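Side-chain contacts in myosin regulatory light chain (Placopecten magellanicus, PDB 3PN7), which probably serves as the calcium-binding light chain through which calcium controls the Mg-ATPase activity of molluscan muscle myosin: residues B[46-49]-B[50-54]; B[19-22]-B[23-26]; B[109-112]-B[113-117]. All blocks are in the same frame, centred on the assembly; numbering follows the deposited sequence.

Contact 1: B[46-49]-B[50-54]; sequences KEMF and SSLGR
M48 lays its terminal methyl against the isobutyl group of L52, one helical turn further on. M48 CE lies 3.3 Å from L52 CD2, closer than two methyls normally come, so the exact placing of the L52 end is doubtful. M48 CG is anti to the backbone N (chi1 -170°), and bends further out bring CE back to L52. On the polar side of the turn, E47 O is gripped twice. S51 N (3.2 Å) and S51 OG (3.0 Å) reach E47 O from opposite faces of its plane. S50 N gives a nearly straight bond to K46 O (2.9 Å).

At the C-terminal end of the helix, L52 N donates to F49 O at 2.9 Å, a three-residue step. G53 N adds a weak bond to F49 O, and G53 leaves helical angles with positive phi. A water at the edge of the F49 ring donates to F49 O and R54 O.

These residues end helix 42-52, the exiting helix of the magnesium-binding EF-hand. The chain of another protein packs on M48, F49 and L52. M48 also packs on M31 and I32 of helix 19-32. F49 packs on L61 and M64 of helix 58-66, where K46 forms a salt bridge with D58.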
loop_
_atom_site.group_PDB
_atom_site.type_symbol
_atom_site.label_atom_id
_atom_site.label_comp_id
_atom_site.label_asym_id
_atom_site.label_seq_id
_atom_site.Cartn_x
_atom_site.Cartn_y
_atom_site.Cartn_z
ATOM N N LYS B 46 42.227 11.797 -2.725
ATOM C CA LYS B 46 42.835 12.498 -1.588
ATOM C C LYS B 46 42.350 13.943 -1.523
ATOM O O LYS B 46 41.951 14.439 -0.464
ATOM C CB LYS B 46 44.363 12.526 -1.708
ATOM C CG LYS B 46 45.071 11.205 -1.519
ATOM C CD LYS B 46 46.549 11.447 -1.209
ATOM C CE LYS B 46 47.282 10.162 -0.890
ATOM N NZ LYS B 46 48.571 10.426 -0.183
ATOM N N GLU B 47 42.403 14.616 -2.670
ATOM C CA GLU B 47 41.918 15.984 -2.781
ATOM C C GLU B 47 40.459 16.101 -2.342
ATOM O O GLU B 47 40.120 16.943 -1.506
ATOM C CB GLU B 47 42.077 16.505 -4.212
ATOM C CG GLU B 47 42.143 18.003 -4.264
ATOM C CD GLU B 47 43.181 18.552 -3.277
ATOM O OE1 GLU B 47 44.316 18.026 -3.255
ATOM O OE2 GLU B 47 42.853 19.486 -2.509
ATOM N N MET B 48 39.593 15.261 -2.908
ATOM C CA MET B 48 38.187 15.297 -2.537
ATOM C C MET B 48 37.989 15.061 -1.041
ATOM O O MET B 48 37.278 15.822 -0.384
ATOM C CB MET B 48 37.365 14.302 -3.350
ATOM C CG MET B 48 35.854 14.486 -3.171
ATOM S SD MET B 48 35.229 15.998 -3.954
ATOM C CE MET B 48 34.636 16.910 -2.544
ATOM N N PHE B 49 38.617 14.026 -0.492
ATOM C CA PHE B 49 38.432 13.727 0.936
ATOM C C PHE B 49 38.896 14.870 1.851
ATOM O O PHE B 49 38.182 15.242 2.787
ATOM C CB PHE B 49 39.087 12.396 1.352
ATOM C CG PHE B 49 38.202 11.171 1.138
ATOM C CD1 PHE B 49 37.087 10.951 1.935
ATOM C CD2 PHE B 49 38.500 10.246 0.146
ATOM C CE1 PHE B 49 36.286 9.824 1.750
ATOM C CE2 PHE B 49 37.710 9.128 -0.047
ATOM C CZ PHE B 49 36.600 8.917 0.755
ATOM N N SER B 50 40.078 15.429 1.585
ATOM C CA SER B 50 40.577 16.540 2.415
ATOM C C SER B 50 39.666 17.763 2.384
ATOM O O SER B 50 39.577 18.496 3.371
ATOM C CB SER B 50 42.039 16.918 2.096
ATOM O OG SER B 50 42.228 17.310 0.748
ATOM N N SER B 51 38.966 17.965 1.271
ATOM C CA SER B 51 38.021 19.073 1.177
ATOM C C SER B 51 36.797 18.860 2.059
ATOM O O SER B 51 36.064 19.806 2.336
ATOM C CB SER B 51 37.579 19.290 -0.270
ATOM O OG SER B 51 38.685 19.594 -1.098
ATOM N N LEU B 52 36.580 17.622 2.500
ATOM C CA LEU B 52 35.368 17.266 3.259
ATOM C C LEU B 52 35.622 16.995 4.743
ATOM O O LEU B 52 34.689 16.968 5.542
ATOM C CB LEU B 52 34.706 16.024 2.660
ATOM C CG LEU B 52 33.583 16.140 1.634
ATOM C CD1 LEU B 52 33.139 17.572 1.428
ATOM C CD2 LEU B 52 33.974 15.477 0.329
ATOM N N GLY B 53 36.880 16.773 5.103
ATOM C CA GLY B 53 37.228 16.427 6.467
ATOM C C GLY B 53 38.453 15.537 6.522
ATOM O O GLY B 53 39.441 15.792 5.833
ATOM N N ARG B 54 38.385 14.490 7.343
ATOM C CA ARG B 54 39.496 13.547 7.517
ATOM C C ARG B 54 39.840 12.841 6.210
ATOM O O ARG B 54 38.954 12.352 5.509
ATOM C CB ARG B 54 39.148 12.512 8.598
ATOM C CG ARG B 54 39.926 11.200 8.517
ATOM C CD ARG B 54 39.078 10.031 9.029
ATOM N NE ARG B 54 38.519 10.305 10.356
ATOM C CZ ARG B 54 37.403 9.756 10.840
ATOM N NH1 ARG B 54 36.703 8.895 10.107
ATOM N NH2 ARG B 54 36.984 10.077 12.062
HETATM O O HOH W 1 36.736 13.528 4.042
#

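Contact 2: B[19-22]-B[23-26]; sequences QKLM and QEMK
M25 folds its side chain back along the helix toward L21 and M22, and these three residues make the apolar part of the contact. M25 CE is 4.2 Å from M22 SD. M25 CE is also 4.4 Å from L21 CG, and both are light van der Waals contacts. The bend at chi3 (-76°) turns CE back over the preceding turn. There CE also lies near M22 CA and L21 O.

Mixed contacts come next. L21 sends CD1 to within 3.7 Å of E24 OE2, and the two side chains pass each other at a slant. This is apolar carbon beside carboxylate oxygen. The polar partners of E24 lie outside this contact, on the chain of another protein: there OE1 forms a salt bridge with a basic side chain, and OE2 a hydrogen bond with an aromatic one. Q23 runs back along the helix toward Q19. Its CG is anti to the carbonyl carbon (chi1 -62°), and the chain is extended beyond it. Q23 NE2 ends 3.9 Å from Q19 CB.

The hydrogen bonds across the contact are those of the backbone. Q23 N donates to Q19 O at 2.8 Å, and E24 N to K20 O at the same length. M25 N to L21 O (2.9 Å) and K26 N to M22 O (3.0 Å) are straighter. All four are steps of four residues, the pattern of a regular alpha-helix.

The contact forms the start of helix 19-32, the entering helix of the EF-hand that binds magnesium. M25 packs on L78, F81, S82 and L85 of helix 74-85. It also touches an aromatic side chain of another protein chain. K26 makes a cation-pi contact with F74 at the start of that helix.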
loop_
_atom_site.group_PDB
_atom_site.type_symbol
_atom_site.label_atom_id
_atom_site.label_comp_id
_atom_site.label_asym_id
_atom_site.label_seq_id
_atom_site.Cartn_x
_atom_site.Cartn_y
_atom_site.Cartn_z
ATOM N N GLN B 19 17.303 8.719 -15.881
ATOM C CA GLN B 19 18.197 9.777 -16.328
ATOM C C GLN B 19 18.722 10.754 -15.280
ATOM O O GLN B 19 19.880 11.137 -15.332
ATOM C CB GLN B 19 17.620 10.536 -17.530
ATOM C CG GLN B 19 17.990 9.922 -18.880
ATOM C CD GLN B 19 19.442 9.446 -18.934
ATOM O OE1 GLN B 19 20.370 10.251 -19.096
ATOM N NE2 GLN B 19 19.643 8.132 -18.798
ATOM N N LYS B 20 17.889 11.163 -14.333
ATOM C CA LYS B 20 18.367 12.086 -13.305
ATOM C C LYS B 20 19.419 11.434 -12.414
ATOM O O LYS B 20 20.301 12.104 -11.893
ATOM C CB LYS B 20 17.219 12.615 -12.450
ATOM C CG LYS B 20 16.344 11.528 -11.847
ATOM C CD LYS B 20 15.427 12.116 -10.787
ATOM C CE LYS B 20 15.059 13.567 -11.126
ATOM N NZ LYS B 20 14.433 13.727 -12.484
ATOM N N LEU B 21 19.308 10.123 -12.228
ATOM C CA LEU B 21 20.291 9.393 -11.443
ATOM C C LEU B 21 21.600 9.261 -12.230
ATOM O O LEU B 21 22.684 9.402 -11.671
ATOM C CB LEU B 21 19.747 8.026 -11.020
ATOM C CG LEU B 21 20.686 7.183 -10.152
ATOM C CD1 LEU B 21 20.982 7.901 -8.848
ATOM C CD2 LEU B 21 20.092 5.802 -9.885
ATOM N N MET B 22 21.500 8.998 -13.530
ATOM C CA MET B 22 22.683 9.040 -14.386
ATOM C C MET B 22 23.328 10.423 -14.311
ATOM O O MET B 22 24.552 10.541 -14.272
ATOM C CB MET B 22 22.326 8.727 -15.837
ATOM C CG MET B 22 23.208 7.671 -16.485
ATOM S SD MET B 22 22.656 6.007 -16.067
ATOM C CE MET B 22 22.874 5.152 -17.630
ATOM N N GLN B 23 22.499 11.464 -14.273
ATOM C CA GLN B 23 22.990 12.844 -14.293
ATOM C C GLN B 23 23.629 13.218 -12.955
ATOM O O GLN B 23 24.583 14.004 -12.888
ATOM C CB GLN B 23 21.857 13.823 -14.638
ATOM C CG GLN B 23 21.242 13.602 -16.031
ATOM C CD GLN B 23 20.014 14.491 -16.303
ATOM O OE1 GLN B 23 19.822 15.529 -15.659
ATOM N NE2 GLN B 23 19.178 14.075 -17.257
ATOM N N GLU B 24 23.075 12.659 -11.888
ATOM C CA GLU B 24 23.652 12.802 -10.568
ATOM C C GLU B 24 25.032 12.128 -10.535
ATOM O O GLU B 24 26.010 12.715 -10.079
ATOM C CB GLU B 24 22.720 12.152 -9.559
ATOM C CG GLU B 24 23.055 12.401 -8.107
ATOM C CD GLU B 24 22.102 11.645 -7.202
ATOM O OE1 GLU B 24 20.983 12.156 -6.961
ATOM O OE2 GLU B 24 22.453 10.523 -6.769
ATOM N N MET B 25 25.111 10.900 -11.038
ATOM C CA MET B 25 26.366 10.170 -11.013
ATOM C C MET B 25 27.441 10.911 -11.797
ATOM O O MET B 25 28.556 11.067 -11.321
ATOM C CB MET B 25 26.196 8.735 -11.522
ATOM C CG MET B 25 25.567 7.789 -10.508
ATOM S SD MET B 25 25.631 6.042 -10.985
ATOM C CE MET B 25 24.328 5.957 -12.212
ATOM N N LYS B 26 27.096 11.385 -12.986
ATOM C CA LYS B 26 28.049 12.113 -13.813
ATOM C C LYS B 26 28.553 13.376 -13.109
ATOM O O LYS B 26 29.734 13.733 -13.224
ATOM C CB LYS B 26 27.450 12.439 -15.194
ATOM C CG LYS B 26 28.373 13.261 -16.108
ATOM C CD LYS B 26 29.750 12.586 -16.296
ATOM C CE LYS B 26 30.663 13.387 -17.239
ATOM N NZ LYS B 26 30.143 13.497 -18.645
#

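Contact 3: B[109-112]-B[113-117]; sequences LNIE and YIKDL
L109 sets its CD2 against I114 CD1 at 4.0 Å, the two side chains roughly perpendicular to each other. Here the loop strand of an EF-hand-like helix-loop-helix unit, 109-110, passes into its exiting helix, 111-120. L109 CG also meets Y113 CD2 at 4.2 Å. Further on, K115 runs alongside I111, both chains heading in one direction. I111 CD1 touches K115 CE at 3.7 Å, so the aliphatic part of K115 flanks I111. A chi1 of -177° swings CG1 away from the backbone N, which brings I111 CD1 to 4.3 Å from I114 CG2.

Backbone bonds set these positions. N110 holds the N-cap position, though its side chain makes no capping bond; N110 O accepts from I114 N at 3.2 Å. Y113 N adds a weak bond to N110 O. K115 N bonds I111 O, and D116 N bonds E112 O.

Beyond these, N110 OD1 takes a hydrogen bond from K143 NZ, while L109 pairs with F144 in the small antiparallel sheet. F134 of helix 127-134 packs on I111 and I114, and makes a cation-pi contact with K115. L109 and I114 also touch F98. L117 CD1 lies over the centre of the Y113 ring, 3.9 Å above its plane.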
loop_
_atom_site.group_PDB
_atom_site.type_symbol
_atom_site.label_atom_id
_atom_site.label_comp_id
_atom_site.label_asym_id
_atom_site.label_seq_id
_atom_site.Cartn_x
_atom_site.Cartn_y
_atom_site.Cartn_z
ATOM N N LEU B 109 4.742 7.941 12.226
ATOM C CA LEU B 109 3.980 6.724 12.019
ATOM C C LEU B 109 4.032 5.993 13.362
ATOM O O LEU B 109 5.070 5.999 14.024
ATOM C CB LEU B 109 4.677 5.885 10.939
ATOM C CG LEU B 109 4.009 5.561 9.613
ATOM C CD1 LEU B 109 3.040 6.662 9.197
ATOM C CD2 LEU B 109 5.038 5.270 8.503
ATOM N N ASN B 110 2.924 5.388 13.786
ATOM C CA ASN B 110 2.962 4.496 14.942
ATOM C C ASN B 110 3.996 3.407 14.702
ATOM O O ASN B 110 3.959 2.730 13.670
ATOM C CB ASN B 110 1.593 3.853 15.198
ATOM C CG ASN B 110 0.579 4.831 15.783
ATOM O OD1 ASN B 110 0.875 6.012 15.973
ATOM N ND2 ASN B 110 -0.625 4.335 16.069
ATOM N N ILE B 111 4.910 3.235 15.653
ATOM C CA ILE B 111 5.987 2.253 15.524
ATOM C C ILE B 111 5.468 0.856 15.152
ATOM O O ILE B 111 6.057 0.181 14.323
ATOM C CB ILE B 111 6.847 2.173 16.820
ATOM C CG1 ILE B 111 8.012 1.184 16.650
ATOM C CG2 ILE B 111 5.995 1.748 18.004
ATOM C CD1 ILE B 111 8.987 1.538 15.550
ATOM N N GLU B 112 4.348 0.440 15.745
ATOM C CA GLU B 112 3.805 -0.892 15.484
ATOM C C GLU B 112 3.245 -0.988 14.071
ATOM O O GLU B 112 3.211 -2.058 13.483
ATOM C CB GLU B 112 2.701 -1.262 16.490
ATOM C CG GLU B 112 2.579 -0.337 17.698
ATOM C CD GLU B 112 1.861 0.985 17.407
ATOM O OE1 GLU B 112 0.766 0.980 16.769
ATOM O OE2 GLU B 112 2.389 2.033 17.847
ATOM N N TYR B 113 2.811 0.139 13.528
ATOM C CA TYR B 113 2.267 0.176 12.170
ATOM C C TYR B 113 3.387 -0.020 11.137
ATOM O O TYR B 113 3.301 -0.891 10.277
ATOM C CB TYR B 113 1.559 1.515 11.946
ATOM C CG TYR B 113 0.820 1.687 10.634
ATOM C CD1 TYR B 113 0.226 0.609 9.987
ATOM C CD2 TYR B 113 0.703 2.951 10.053
ATOM C CE1 TYR B 113 -0.474 0.790 8.782
ATOM C CE2 TYR B 113 0.019 3.144 8.870
ATOM C CZ TYR B 113 -0.559 2.063 8.231
ATOM O OH TYR B 113 -1.234 2.269 7.054
ATOM N N ILE B 114 4.446 0.783 11.218
ATOM C CA ILE B 114 5.547 0.618 10.266
ATOM C C ILE B 114 6.280 -0.735 10.395
ATOM O O ILE B 114 6.743 -1.303 9.410
ATOM C CB ILE B 114 6.544 1.804 10.304
ATOM C CG1 ILE B 114 7.514 1.670 9.135
ATOM C CG2 ILE B 114 7.257 1.902 11.659
ATOM C CD1 ILE B 114 6.822 1.746 7.770
ATOM N N LYS B 115 6.362 -1.272 11.603
ATOM C CA LYS B 115 6.940 -2.599 11.761
ATOM C C LYS B 115 6.087 -3.644 11.059
ATOM O O LYS B 115 6.604 -4.522 10.372
ATOM C CB LYS B 115 7.137 -2.944 13.236
ATOM C CG LYS B 115 8.276 -2.169 13.858
ATOM C CD LYS B 115 8.789 -2.843 15.120
ATOM C CE LYS B 115 9.968 -2.073 15.697
ATOM N NZ LYS B 115 10.684 -2.862 16.737
ATOM N N ASP B 116 4.776 -3.524 11.209
ATOM C CA ASP B 116 3.849 -4.474 10.606
ATOM C C ASP B 116 3.941 -4.406 9.087
ATOM O O ASP B 116 4.090 -5.436 8.422
ATOM C CB ASP B 116 2.417 -4.192 11.084
ATOM C CG ASP B 116 1.416 -5.247 10.617
ATOM O OD1 ASP B 116 1.822 -6.401 10.371
ATOM O OD2 ASP B 116 0.216 -4.918 10.507
ATOM N N LEU B 117 3.873 -3.196 8.534
ATOM C CA LEU B 117 3.996 -3.027 7.078
ATOM C C LEU B 117 5.273 -3.672 6.527
ATOM O O LEU B 117 5.265 -4.329 5.480
ATOM C CB LEU B 117 3.987 -1.545 6.701
ATOM C CG LEU B 117 2.733 -0.721 6.993
ATOM C CD1 LEU B 117 3.070 0.778 6.973
ATOM C CD2 LEU B 117 1.698 -1.022 5.949
#

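How the contacts relate
Contacts 1 and 2 lie on the two helices of one EF-hand, with the magnesium-binding loop between helix 19-32 and helix 42-52. They do not touch: their nearest atoms are about 11 Å apart. Contact 3 lies on the opposite side of the chain's centre, about 39 Å from contact 1 and 33 Å from contact 2, centre to centre. In each contact a buried face (M48 and F49; L21 and M25; L109 and I114) meets a more exposed polar one. Contact 2 is a helix start with regular backbone bonding, contact 1 a helix end with a serine hydroxyl and a water, and contact 3 the step from strand to helix. Methionine pairs with leucine in contacts 1 and 2; leucine, isoleucine and tyrosine pack in contact 3.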